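Cobalamin biosynthesis protein CobN (PDB 7C6O) is the large, catalytic subunit of cobaltochelatase, which probably carries out the insertion of cobalt into the corrin ring during cobalamin biosynthesis. Local coordinates at residues Gly566-Met571 against Phe944-Pro949; Lys602-Ala607 against Gly1001-Gly1006; Asp294-Asn299 against Thr323-Phe328; Asn560-Pro565 against Leu586-Leu591. All blocks are in the same frame, centred on the assembly; numbering follows the deposited sequence.

Contact 1: Gly566-Met571 against Phe944-Pro949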
loop_
_atom_site.group_PDB
_atom_site.type_symbol
_atom_site.label_atom_id
_atom_site.label_comp_id
_atom_site.label_asym_id
_atom_site.label_seq_id
_atom_site.Cartn_x
_atom_site.Cartn_y
_atom_site.Cartn_z
ATOM N N GLY A 566 -4.508 -11.801 -10.447
ATOM C CA GLY A 566 -5.587 -12.286 -9.614
ATOM C C GLY A 566 -6.497 -11.127 -9.254
ATOM O O GLY A 566 -6.369 -10.026 -9.788
ATOM N N LYS A 567 -7.414 -11.398 -8.329
ATOM C CA LYS A 567 -8.317 -10.348 -7.883
ATOM C C LYS A 567 -7.553 -9.265 -7.120
ATOM O O LYS A 567 -6.456 -9.487 -6.596
ATOM C CB LYS A 567 -9.428 -10.925 -7.004
ATOM C CG LYS A 567 -10.272 -11.981 -7.704
ATOM C CD LYS A 567 -11.482 -12.376 -6.872
ATOM C CE LYS A 567 -12.177 -13.593 -7.464
ATOM N NZ LYS A 567 -12.518 -13.409 -8.904
ATOM N N THR A 568 -8.156 -8.072 -7.077
ATOM C CA THR A 568 -7.588 -6.950 -6.332
ATOM C C THR A 568 -7.292 -7.340 -4.888
ATOM O O THR A 568 -6.190 -7.104 -4.374
ATOM C CB THR A 568 -8.556 -5.770 -6.369
ATOM O OG1 THR A 568 -9.831 -6.195 -5.864
ATOM C CG2 THR A 568 -8.734 -5.262 -7.792
ATOM N N LEU A 569 -8.279 -7.923 -4.219
ATOM C CA LEU A 569 -8.135 -8.492 -2.886
ATOM C C LEU A 569 -9.347 -9.390 -2.660
ATOM O O LEU A 569 -10.248 -9.466 -3.500
ATOM C CB LEU A 569 -7.996 -7.412 -1.807
ATOM C CG LEU A 569 -9.196 -6.564 -1.380
ATOM C CD1 LEU A 569 -8.827 -5.719 -0.167
ATOM C CD2 LEU A 569 -9.684 -5.679 -2.509
ATOM N N GLY A 570 -9.361 -10.075 -1.523
ATOM C CA GLY A 570 -10.327 -11.140 -1.336
ATOM C C GLY A 570 -9.998 -12.313 -2.240
ATOM O O GLY A 570 -10.801 -12.690 -3.102
ATOM N N MET A 571 -8.816 -12.898 -2.043
ATOM C CA MET A 571 -8.266 -13.844 -3.004
ATOM C C MET A 571 -9.152 -15.078 -3.138
ATOM O O MET A 571 -9.770 -15.540 -2.173
ATOM C CB MET A 571 -6.852 -14.260 -2.595
ATOM C CG MET A 571 -5.945 -13.098 -2.190
ATOM S SD MET A 571 -5.987 -11.692 -3.325
ATOM C CE MET A 571 -5.243 -12.395 -4.792
ATOM N N PHE A 944 -3.066 1.475 -6.691
ATOM C CA PHE A 944 -3.978 2.589 -6.446
ATOM C C PHE A 944 -5.412 2.188 -6.759
ATOM O O PHE A 944 -6.333 2.493 -5.992
ATOM C CB PHE A 944 -3.575 3.810 -7.273
ATOM C CG PHE A 944 -4.361 5.050 -6.938
ATOM C CD1 PHE A 944 -3.869 5.969 -6.022
ATOM C CD2 PHE A 944 -5.596 5.290 -7.526
ATOM C CE1 PHE A 944 -4.588 7.106 -5.702
ATOM C CE2 PHE A 944 -6.323 6.426 -7.210
ATOM C CZ PHE A 944 -5.814 7.337 -6.298
ATOM N N ARG A 945 -5.617 1.512 -7.891
ATOM C CA ARG A 945 -6.927 0.956 -8.217
ATOM C C ARG A 945 -7.431 0.032 -7.111
ATOM O O ARG A 945 -8.600 0.113 -6.708
ATOM C CB ARG A 945 -6.836 0.219 -9.553
ATOM C CG ARG A 945 -7.964 -0.750 -9.858
ATOM C CD ARG A 945 -7.475 -1.787 -10.859
ATOM N NE ARG A 945 -6.510 -2.700 -10.251
ATOM C CZ ARG A 945 -5.610 -3.410 -10.924
ATOM N NH1 ARG A 945 -5.522 -3.311 -12.245
ATOM N NH2 ARG A 945 -4.786 -4.217 -10.269
ATOM N N ASP A 946 -6.555 -0.839 -6.595
ATOM C CA ASP A 946 -6.952 -1.811 -5.578
ATOM C C ASP A 946 -7.370 -1.133 -4.278
ATOM O O ASP A 946 -8.389 -1.494 -3.676
ATOM C CB ASP A 946 -5.800 -2.773 -5.290
ATOM C CG ASP A 946 -5.489 -3.688 -6.447
ATOM O OD1 ASP A 946 -6.122 -3.560 -7.518
ATOM O OD2 ASP A 946 -4.598 -4.543 -6.272
ATOM N N ALA A 947 -6.570 -0.175 -3.810
ATOM C CA ALA A 947 -6.696 0.347 -2.456
ATOM C C ALA A 947 -7.548 1.603 -2.352
ATOM O O ALA A 947 -8.046 1.902 -1.260
ATOM C CB ALA A 947 -5.308 0.651 -1.877
ATOM N N PHE A 948 -7.724 2.348 -3.440
ATOM C CA PHE A 948 -8.450 3.618 -3.405
ATOM C C PHE A 948 -9.548 3.645 -4.464
ATOM O O PHE A 948 -9.591 4.539 -5.315
ATOM C CB PHE A 948 -7.478 4.784 -3.576
ATOM C CG PHE A 948 -6.493 4.909 -2.449
ATOM C CD1 PHE A 948 -5.205 4.415 -2.575
ATOM C CD2 PHE A 948 -6.866 5.491 -1.248
ATOM C CE1 PHE A 948 -4.301 4.521 -1.533
ATOM C CE2 PHE A 948 -5.967 5.599 -0.200
ATOM C CZ PHE A 948 -4.681 5.112 -0.342
ATOM N N PRO A 949 -10.478 2.686 -4.424
ATOM C CA PRO A 949 -11.548 2.696 -5.431
ATOM C C PRO A 949 -12.461 3.900 -5.299
ATOM O O PRO A 949 -12.952 4.401 -6.318
ATOM C CB PRO A 949 -12.289 1.378 -5.166
ATOM C CG PRO A 949 -12.098 1.147 -3.704
ATOM C CD PRO A 949 -10.710 1.658 -3.390
#

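Contact 2: Lys602-Ala607 against Gly1001-Gly1006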
loop_
_atom_site.group_PDB
_atom_site.type_symbol
_atom_site.label_atom_id
_atom_site.label_comp_id
_atom_site.label_asym_id
_atom_site.label_seq_id
_atom_site.Cartn_x
_atom_site.Cartn_y
_atom_site.Cartn_z
ATOM N N LYS A 602 0.085 -7.397 2.665
ATOM C CA LYS A 602 -0.892 -7.660 3.721
ATOM C C LYS A 602 -2.193 -8.208 3.153
ATOM O O LYS A 602 -2.816 -9.095 3.748
ATOM C CB LYS A 602 -1.182 -6.383 4.512
ATOM C CG LYS A 602 -0.024 -5.843 5.337
ATOM C CD LYS A 602 -0.346 -4.447 5.872
ATOM C CE LYS A 602 -1.416 -4.475 6.958
ATOM N NZ LYS A 602 -0.880 -4.968 8.260
ATOM N N ARG A 603 -2.622 -7.690 2.003
ATOM C CA ARG A 603 -3.962 -7.951 1.494
ATOM C C ARG A 603 -4.028 -9.074 0.471
ATOM O O ARG A 603 -5.051 -9.764 0.403
ATOM C CB ARG A 603 -4.547 -6.673 0.886
ATOM C CG ARG A 603 -4.627 -5.536 1.888
ATOM C CD ARG A 603 -5.225 -4.270 1.294
ATOM N NE ARG A 603 -5.330 -3.232 2.316
ATOM C CZ ARG A 603 -5.810 -2.009 2.107
ATOM N NH1 ARG A 603 -6.241 -1.651 0.904
ATOM N NH2 ARG A 603 -5.853 -1.143 3.109
ATOM N N ARG A 604 -2.980 -9.287 -0.324
ATOM C CA ARG A 604 -3.003 -10.344 -1.327
ATOM C C ARG A 604 -2.183 -11.566 -0.925
ATOM O O ARG A 604 -2.213 -12.576 -1.636
ATOM C CB ARG A 604 -2.523 -9.804 -2.682
ATOM C CG ARG A 604 -3.337 -8.607 -3.173
ATOM C CD ARG A 604 -2.985 -8.181 -4.593
ATOM N NE ARG A 604 -3.684 -8.960 -5.619
ATOM C CZ ARG A 604 -3.074 -9.727 -6.517
ATOM N NH1 ARG A 604 -1.750 -9.816 -6.523
ATOM N NH2 ARG A 604 -3.786 -10.394 -7.417
ATOM N N ALA A 605 -1.475 -11.515 0.209
ATOM C CA ALA A 605 -0.692 -12.660 0.660
ATOM C C ALA A 605 -0.717 -12.796 2.180
ATOM O O ALA A 605 0.228 -13.330 2.772
ATOM C CB ALA A 605 0.753 -12.566 0.160
ATOM N N HIS A 606 -1.799 -12.325 2.816
ATOM C CA HIS A 606 -2.024 -12.347 4.263
ATOM C C HIS A 606 -0.760 -12.109 5.086
ATOM O O HIS A 606 -0.568 -12.738 6.132
ATOM C CB HIS A 606 -2.682 -13.667 4.691
ATOM C CG HIS A 606 -1.918 -14.895 4.298
ATOM N ND1 HIS A 606 -2.215 -15.623 3.166
ATOM C CD2 HIS A 606 -0.886 -15.536 4.898
ATOM C CE1 HIS A 606 -1.393 -16.653 3.080
ATOM N NE2 HIS A 606 -0.575 -16.622 4.116
ATOM N N ALA A 607 0.090 -11.188 4.643
ATOM C CA ALA A 607 1.385 -11.009 5.281
ATOM C C ALA A 607 1.245 -10.357 6.651
ATOM O O ALA A 607 0.376 -9.508 6.872
ATOM C CB ALA A 607 2.300 -10.159 4.400
ATOM N N GLY A 1001 -6.885 -7.074 -12.943
ATOM C CA GLY A 1001 -6.291 -8.307 -12.495
ATOM C C GLY A 1001 -4.783 -8.358 -12.580
ATOM O O GLY A 1001 -4.203 -9.408 -12.280
ATOM N N THR A 1002 -4.122 -7.270 -12.986
ATOM C CA THR A 1002 -2.679 -7.239 -13.198
ATOM C C THR A 1002 -2.106 -5.954 -12.614
ATOM O O THR A 1002 -2.837 -5.055 -12.186
ATOM C CB THR A 1002 -2.310 -7.327 -14.686
ATOM O OG1 THR A 1002 -2.460 -6.036 -15.292
ATOM C CG2 THR A 1002 -3.200 -8.308 -15.410
ATOM N N TYR A 1003 -0.774 -5.854 -12.670
ATOM C CA TYR A 1003 -0.024 -4.749 -12.094
ATOM C C TYR A 1003 1.153 -4.400 -12.992
ATOM O O TYR A 1003 1.533 -5.161 -13.883
ATOM C CB TYR A 1003 0.465 -5.106 -10.682
ATOM C CG TYR A 1003 -0.682 -5.498 -9.795
ATOM C CD1 TYR A 1003 -1.400 -4.532 -9.111
ATOM C CD2 TYR A 1003 -1.089 -6.825 -9.689
ATOM C CE1 TYR A 1003 -2.470 -4.870 -8.326
ATOM C CE2 TYR A 1003 -2.170 -7.175 -8.901
ATOM C CZ TYR A 1003 -2.855 -6.188 -8.222
ATOM O OH TYR A 1003 -3.930 -6.510 -7.433
ATOM N N GLY A 1004 1.728 -3.226 -12.749
ATOM C CA GLY A 1004 2.960 -2.816 -13.391
ATOM C C GLY A 1004 2.740 -1.966 -14.632
ATOM O O GLY A 1004 1.627 -1.801 -15.137
ATOM N N ALA A 1005 3.853 -1.417 -15.130
ATOM C CA ALA A 1005 3.858 -0.593 -16.330
ATOM C C ALA A 1005 4.634 -1.214 -17.483
ATOM O O ALA A 1005 4.572 -0.691 -18.600
ATOM C CB ALA A 1005 4.428 0.799 -16.021
ATOM N N GLY A 1006 5.369 -2.301 -17.239
ATOM C CA GLY A 1006 5.958 -3.100 -18.291
ATOM C C GLY A 1006 7.326 -2.662 -18.768
ATOM O O GLY A 1006 8.044 -3.472 -19.365
#

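Contact 3: Asp294-Asn299 against Thr323-Phe328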
loop_
_atom_site.group_PDB
_atom_site.type_symbol
_atom_site.label_atom_id
_atom_site.label_comp_id
_atom_site.label_asym_id
_atom_site.label_seq_id
_atom_site.Cartn_x
_atom_site.Cartn_y
_atom_site.Cartn_z
ATOM N N ASP A 294 -21.592 -14.666 -6.968
ATOM C CA ASP A 294 -21.446 -14.700 -8.419
ATOM C C ASP A 294 -20.702 -13.470 -8.929
ATOM O O ASP A 294 -19.906 -13.568 -9.871
ATOM C CB ASP A 294 -22.815 -14.835 -9.093
ATOM C CG ASP A 294 -23.670 -13.587 -8.959
ATOM O OD1 ASP A 294 -23.538 -12.865 -7.949
ATOM O OD2 ASP A 294 -24.484 -13.332 -9.871
ATOM N N GLN A 295 -20.937 -12.306 -8.314
ATOM C CA GLN A 295 -20.198 -11.110 -8.710
ATOM C C GLN A 295 -18.736 -11.197 -8.294
ATOM O O GLN A 295 -17.861 -10.661 -8.985
ATOM C CB GLN A 295 -20.841 -9.861 -8.108
ATOM C CG GLN A 295 -22.228 -9.550 -8.644
ATOM C CD GLN A 295 -22.822 -8.298 -8.024
ATOM O OE1 GLN A 295 -22.126 -7.528 -7.360
ATOM N NE2 GLN A 295 -24.118 -8.091 -8.235
ATOM N N TRP A 296 -18.456 -11.856 -7.169
ATOM C CA TRP A 296 -17.075 -12.059 -6.744
ATOM C C TRP A 296 -16.330 -12.972 -7.710
ATOM O O TRP A 296 -15.180 -12.698 -8.071
ATOM C CB TRP A 296 -17.056 -12.630 -5.326
ATOM C CG TRP A 296 -15.699 -12.991 -4.793
ATOM C CD1 TRP A 296 -14.723 -12.131 -4.370
ATOM C CD2 TRP A 296 -15.184 -14.313 -4.590
ATOM N NE1 TRP A 296 -13.628 -12.840 -3.927
ATOM C CE2 TRP A 296 -13.887 -14.180 -4.051
ATOM C CE3 TRP A 296 -15.693 -15.597 -4.816
ATOM C CZ2 TRP A 296 -13.096 -15.282 -3.732
ATOM C CZ3 TRP A 296 -14.903 -16.690 -4.502
ATOM C CH2 TRP A 296 -13.618 -16.525 -3.966
ATOM N N CYS A 297 -16.971 -14.057 -8.148
ATOM C CA CYS A 297 -16.329 -14.964 -9.093
ATOM C C CYS A 297 -16.130 -14.318 -10.457
ATOM O O CYS A 297 -15.157 -14.631 -11.152
ATOM C CB CYS A 297 -17.155 -16.241 -9.246
ATOM S SG CYS A 297 -17.135 -17.320 -7.807
ATOM N N ALA A 298 -17.029 -13.414 -10.851
ATOM C CA ALA A 298 -17.035 -12.908 -12.219
ATOM C C ALA A 298 -15.933 -11.887 -12.481
ATOM O O ALA A 298 -15.403 -11.834 -13.596
ATOM C CB ALA A 298 -18.396 -12.290 -12.540
ATOM N N ASN A 299 -15.578 -11.077 -11.489
ATOM C CA ASN A 299 -14.692 -9.939 -11.692
ATOM C C ASN A 299 -13.352 -10.152 -11.001
ATOM O O ASN A 299 -13.206 -11.004 -10.121
ATOM C CB ASN A 299 -15.336 -8.650 -11.166
ATOM C CG ASN A 299 -16.759 -8.473 -11.646
ATOM O OD1 ASN A 299 -17.664 -8.203 -10.856
ATOM N ND2 ASN A 299 -16.970 -8.634 -12.946
ATOM N N THR A 323 -7.299 -12.088 5.438
ATOM C CA THR A 323 -7.347 -13.376 4.747
ATOM C C THR A 323 -8.252 -13.256 3.518
ATOM O O THR A 323 -8.004 -12.376 2.685
ATOM C CB THR A 323 -7.756 -14.485 5.714
ATOM O OG1 THR A 323 -9.161 -14.398 6.002
ATOM C CG2 THR A 323 -6.958 -14.389 7.014
ATOM N N VAL A 324 -9.242 -14.126 3.347
ATOM C CA VAL A 324 -9.996 -14.232 2.098
ATOM C C VAL A 324 -11.487 -14.275 2.419
ATOM O O VAL A 324 -11.856 -14.439 3.591
ATOM C CB VAL A 324 -9.553 -15.471 1.298
ATOM C CG1 VAL A 324 -8.052 -15.430 1.020
ATOM C CG2 VAL A 324 -9.934 -16.754 2.026
ATOM N N PRO A 325 -12.381 -14.136 1.433
ATOM C CA PRO A 325 -13.821 -14.212 1.733
ATOM C C PRO A 325 -14.290 -15.657 1.821
ATOM O O PRO A 325 -14.094 -16.440 0.890
ATOM C CB PRO A 325 -14.478 -13.493 0.547
ATOM C CG PRO A 325 -13.347 -12.897 -0.258
ATOM C CD PRO A 325 -12.153 -13.739 0.036
ATOM N N PHE A 326 -14.913 -16.014 2.946
ATOM C CA PHE A 326 -15.469 -17.351 3.104
ATOM C C PHE A 326 -16.992 -17.382 3.087
ATOM O O PHE A 326 -17.569 -18.473 3.113
ATOM C CB PHE A 326 -14.962 -18.002 4.401
ATOM C CG PHE A 326 -15.584 -17.447 5.652
ATOM C CD1 PHE A 326 -15.083 -16.299 6.240
ATOM C CD2 PHE A 326 -16.658 -18.090 6.252
ATOM C CE1 PHE A 326 -15.647 -15.792 7.396
ATOM C CE2 PHE A 326 -17.227 -17.587 7.409
ATOM C CZ PHE A 326 -16.722 -16.438 7.982
ATOM N N SER A 327 -17.656 -16.227 3.047
ATOM C CA SER A 327 -19.107 -16.190 2.924
ATOM C C SER A 327 -19.500 -14.944 2.147
ATOM O O SER A 327 -18.736 -13.980 2.053
ATOM C CB SER A 327 -19.805 -16.219 4.291
ATOM O OG SER A 327 -19.649 -14.993 4.977
ATOM N N PHE A 328 -20.704 -14.980 1.578
ATOM C CA PHE A 328 -21.159 -13.953 0.653
ATOM C C PHE A 328 -22.630 -13.655 0.898
ATOM O O PHE A 328 -23.423 -14.564 1.162
ATOM C CB PHE A 328 -20.938 -14.385 -0.805
ATOM C CG PHE A 328 -19.505 -14.727 -1.117
ATOM C CD1 PHE A 328 -18.650 -13.774 -1.647
ATOM C CD2 PHE A 328 -19.009 -15.994 -0.857
ATOM C CE1 PHE A 328 -17.329 -14.083 -1.922
ATOM C CE2 PHE A 328 -17.688 -16.308 -1.123
ATOM C CZ PHE A 328 -16.849 -15.352 -1.658
#

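Contact 4: Asn560-Pro565 against Leu586-Leu591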
loop_
_atom_site.group_PDB
_atom_site.type_symbol
_atom_site.label_atom_id
_atom_site.label_comp_id
_atom_site.label_asym_id
_atom_site.label_seq_id
_atom_site.Cartn_x
_atom_site.Cartn_y
_atom_site.Cartn_z
ATOM N N ASN A 560 7.559 -10.729 -5.623
ATOM C CA ASN A 560 6.579 -10.706 -6.699
ATOM C C ASN A 560 5.327 -11.526 -6.421
ATOM O O ASN A 560 4.362 -11.417 -7.184
ATOM C CB ASN A 560 7.210 -11.182 -8.021
ATOM C CG ASN A 560 7.788 -12.594 -7.940
ATOM O OD1 ASN A 560 7.376 -13.416 -7.121
ATOM N ND2 ASN A 560 8.750 -12.880 -8.813
ATOM N N LEU A 561 5.308 -12.342 -5.365
ATOM C CA LEU A 561 4.152 -13.206 -5.131
ATOM C C LEU A 561 2.880 -12.387 -4.935
ATOM O O LEU A 561 1.840 -12.684 -5.535
ATOM C CB LEU A 561 4.399 -14.115 -3.926
ATOM C CG LEU A 561 3.293 -15.143 -3.655
ATOM C CD1 LEU A 561 3.883 -16.474 -3.218
ATOM C CD2 LEU A 561 2.300 -14.638 -2.614
ATOM N N GLU A 562 2.945 -11.350 -4.098
ATOM C CA GLU A 562 1.762 -10.534 -3.851
ATOM C C GLU A 562 1.398 -9.645 -5.033
ATOM O O GLU A 562 0.425 -8.888 -4.937
ATOM C CB GLU A 562 1.957 -9.683 -2.590
ATOM C CG GLU A 562 3.057 -8.624 -2.674
ATOM C CD GLU A 562 4.434 -9.145 -2.274
ATOM O OE1 GLU A 562 4.709 -10.348 -2.464
ATOM O OE2 GLU A 562 5.245 -8.341 -1.765
ATOM N N TRP A 563 2.137 -9.725 -6.142
ATOM C CA TRP A 563 1.833 -8.957 -7.342
ATOM C C TRP A 563 1.450 -9.846 -8.518
ATOM O O TRP A 563 1.343 -9.350 -9.645
ATOM C CB TRP A 563 3.021 -8.064 -7.710
ATOM C CG TRP A 563 3.341 -7.083 -6.627
ATOM C CD1 TRP A 563 4.258 -7.234 -5.626
ATOM C CD2 TRP A 563 2.722 -5.808 -6.417
ATOM N NE1 TRP A 563 4.254 -6.125 -4.810
ATOM C CE2 TRP A 563 3.319 -5.237 -5.275
ATOM C CE3 TRP A 563 1.722 -5.093 -7.084
ATOM C CZ2 TRP A 563 2.952 -3.983 -4.787
ATOM C CZ3 TRP A 563 1.359 -3.847 -6.599
ATOM C CH2 TRP A 563 1.974 -3.306 -5.461
ATOM N N LEU A 564 1.239 -11.140 -8.285
ATOM C CA LEU A 564 0.818 -12.042 -9.340
ATOM C C LEU A 564 -0.614 -11.723 -9.769
ATOM O O LEU A 564 -1.394 -11.162 -8.996
ATOM C CB LEU A 564 0.912 -13.492 -8.872
ATOM C CG LEU A 564 2.308 -14.062 -8.608
ATOM C CD1 LEU A 564 2.197 -15.494 -8.111
ATOM C CD2 LEU A 564 3.171 -13.988 -9.859
ATOM N N PRO A 565 -0.977 -12.066 -11.007
ATOM C CA PRO A 565 -2.339 -11.786 -11.471
ATOM C C PRO A 565 -3.385 -12.481 -10.612
ATOM O O PRO A 565 -3.184 -13.591 -10.112
ATOM C CB PRO A 565 -2.346 -12.326 -12.908
ATOM C CG PRO A 565 -0.919 -12.267 -13.329
ATOM C CD PRO A 565 -0.122 -12.582 -12.090
ATOM N N LEU A 586 3.145 -15.916 6.425
ATOM C CA LEU A 586 4.127 -15.066 5.760
ATOM C C LEU A 586 4.488 -13.904 6.674
ATOM O O LEU A 586 3.622 -13.102 7.043
ATOM C CB LEU A 586 3.593 -14.555 4.418
ATOM C CG LEU A 586 4.460 -13.558 3.642
ATOM C CD1 LEU A 586 5.819 -14.154 3.307
ATOM C CD2 LEU A 586 3.747 -13.090 2.372
ATOM N N ILE A 587 5.764 -13.822 7.038
ATOM C CA ILE A 587 6.301 -12.751 7.870
ATOM C C ILE A 587 7.246 -11.934 7.001
ATOM O O ILE A 587 8.092 -12.500 6.299
ATOM C CB ILE A 587 7.013 -13.317 9.109
ATOM C CG1 ILE A 587 6.037 -14.178 9.917
ATOM C CG2 ILE A 587 7.585 -12.191 9.961
ATOM C CD1 ILE A 587 6.709 -15.143 10.860
ATOM N N TYR A 588 7.106 -10.612 7.046
ATOM C CA TYR A 588 7.582 -9.750 5.965
ATOM C C TYR A 588 8.186 -8.466 6.517
ATOM O O TYR A 588 7.491 -7.453 6.668
ATOM C CB TYR A 588 6.430 -9.436 5.010
ATOM C CG TYR A 588 6.778 -9.284 3.545
ATOM C CD1 TYR A 588 7.983 -8.726 3.135
ATOM C CD2 TYR A 588 5.875 -9.688 2.567
ATOM C CE1 TYR A 588 8.278 -8.581 1.785
ATOM C CE2 TYR A 588 6.161 -9.551 1.224
ATOM C CZ TYR A 588 7.358 -8.999 0.837
ATOM O OH TYR A 588 7.626 -8.868 -0.504
ATOM N N PRO A 589 9.481 -8.470 6.834
ATOM C CA PRO A 589 10.156 -7.206 7.164
ATOM C C PRO A 589 10.016 -6.217 6.014
ATOM O O PRO A 589 10.232 -6.563 4.851
ATOM C CB PRO A 589 11.612 -7.629 7.385
ATOM C CG PRO A 589 11.519 -9.073 7.791
ATOM C CD PRO A 589 10.369 -9.635 7.003
ATOM N N PHE A 590 9.632 -4.984 6.341
ATOM C CA PHE A 590 9.207 -4.062 5.298
ATOM C C PHE A 590 9.522 -2.624 5.679
ATOM O O PHE A 590 9.303 -2.214 6.817
ATOM C CB PHE A 590 7.707 -4.206 5.021
ATOM C CG PHE A 590 7.358 -4.102 3.573
ATOM C CD1 PHE A 590 7.240 -2.866 2.965
ATOM C CD2 PHE A 590 7.168 -5.243 2.814
ATOM C CE1 PHE A 590 6.931 -2.769 1.625
ATOM C CE2 PHE A 590 6.857 -5.157 1.472
ATOM C CZ PHE A 590 6.736 -3.922 0.876
ATOM N N LEU A 591 10.016 -1.858 4.709
ATOM C CA LEU A 591 10.405 -0.476 4.959
ATOM C C LEU A 591 9.202 0.362 5.383
ATOM O O LEU A 591 8.145 0.320 4.748
ATOM C CB LEU A 591 11.049 0.108 3.702
ATOM C CG LEU A 591 11.523 1.558 3.765
ATOM C CD1 LEU A 591 12.553 1.755 4.875
ATOM C CD2 LEU A 591 12.088 1.981 2.415
#

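Contact 1: Gly566-Met571 against Phe944-Pro949
T568 and D946 bring the two backbones to their closest approach, CA of T568 lying 5.2 Å from CA of D946, where a loop runs past the C-terminal turn of the short helix 942-947. The helix follows strand 935-940 of a mixed, largely parallel alpha/beta sheet, and the loop leads from strand 551-555 of a second sheet, so the contact joins two sheet regions of the CobN/magnesium chelatase family fold. Across it, a methyl group meets a carboxylate: CG2 of T568 comes to 3.1 Å from OD1 of D946. With chi1 at 56°, OG1 of T568 sits between the backbone N and carbonyl carbon and CG2 anti to the latter, turning the methyl to the aspartate and OG1 to its bond with the backbone N of G302. OD1 of D946 is already engaged within its own helix by a side-on salt bridge, at 2.9 Å from NE of R945 and 3.1 Å from NH2 of R945. The NE bond is the straighter, at 158°, and both lie in the guanidinium plane. A bend at chi3 (70°) curls the arginine back to its sequence neighbour. The other carboxylate oxygen, OD2, serves Y1003 and Q600, so both oxygens of this buried group are bonded and its rotation is probably well fixed. The same threonine methyl sits obliquely to the guanidinium, with CG2 of T568 4.2 Å from NE of R945.

Contact 2: Lys602-Ala607 against Gly1001-Gly1006
R604 reaches from the end of helix 595-604 to Y1003, a tyrosine extended from the opposite direction by the loop after strand 995-997. The bond from CA to CB is directed toward that loop, and the arginine chain then passes M571, with CG of R604 about 4.1 Å from SD of M571. The bend at chi3 (84°) then lays the guanidinium beneath the phenol oxygen. CD is the first atom to meet it, 3.4 Å from OH of Y1003, and NE of R604 comes to 3.1 Å from the same oxygen. This closeness is not a hydrogen bond: OH of Y1003 stands 3.0 Å above the guanidinium plane, offset toward its rim, whereas the N-H of NE lies within that plane. CZ and NH1 of R604 pack against the ring atom CE2 of Y1003, each at 3.6 Å, and the guanidinium and ring planes are 57° apart. The N-H groups are spent elsewhere. NH1 bonds to the carbonyls of E562 and L564, NH2 to that of K567, while OH of Y1003 bonds to D946. Backbone carbonyls thus hold a buried arginine flat beneath a tyrosine oxygen. Around the pair, P577 of helix 576-581 touches R604, R945 of helix 942-947 touches Y1003, and helix 595-604 itself links the neighbouring parallel strands 586-591 and 608-612 as the helix of a beta-alpha-beta crossover.

Contact 3: Asp294-Asn299 against Thr323-Phe328
This is an aromatic and apolar contact between helix 293-298 and strand 321-331, inside the mixed seven-stranded sheet region. W296 carries the helix side. Its indole is swung toward the strand with CG anti to the backbone N (chi1 175°), and one face receives the far end of the F328 ring. CZ of F328 lies 3.4 Å from CE3 of W296, and CE1 of F328 is equally close, 3.4 Å from CD2 of W296. The ring planes make an angle of 41°, too tilted for a stack and too flat for an edge-to-face pair. P325 comes obliquely to the same side of the indole, at its pyrrole end, its CG 3.7 Å from NE1 of W296. That nitrogen hydrogen-bonds to the carbonyl of G570, and K567 adds a cation-pi contact, so the loop 566-571 shares the tryptophan. L289 touches both aromatic side chains. Strand 283-289 runs parallel beside 321-331, with helices 293-298 and 305-313 in the connection: a beta-alpha-beta crossover whose helix packs W296 on the strand it leads to.

Contact 4: Asn560-Pro565 against Leu586-Leu591
E562 and Y588 are joined by one hydrogen bond: OH of Y588 donates to OE2 of E562 over 2.7 Å, using the syn lone pair of the carboxylate. The tyrosine oxygen is also bonded to the backbone N of G559, so the loop holds it at two points, within the 3-10 segment 561-563 and just ahead of it. The two groups arrive from opposite directions with carboxylate and ring planes nearly perpendicular (87°), and CE2 of Y588 lies 3.4 Å from OE2 of E562. The glutamate chain bends at chi2 (-88°), which brings the carboxylate to the phenol. F590 covers part of one ring face, its CE2 3.7 Å above the plane of Y588. A601 of helix 595-604 touches both E562 and Y588. Further out, backbone bonds from I587 to V552 and from Y588 to V608 set strand 586-591 between its parallel neighbours 551-555 and 608-612; with helix 576-581 in the connection, 551-555 to 586-591 is a beta-alpha-beta crossover whose loop returns over the strand it leads to.

The loop 560-571 supplies a segment to contacts 1 and 4 and touches contacts 2 and 3. Contacts 1 and 2 have centres about 8 Å apart and are bridged by NH2 of R945, 2.9 Å from O of T1002; between contacts 2 and 4, also about 8 Å apart between centres, CD2 of Y1003 packs 3.5 Å from O of W563. Contact 3 joins this cluster through the 566-571 loop alone: NZ of K567 lies 2.8 Å from O of N299, and the centres of contacts 3 and 1 are about 13 Å apart. Contacts 3 and 4, about 22 Å apart between centres, do not touch. The sodium ion at D125 and S127 lies elsewhere in the chain.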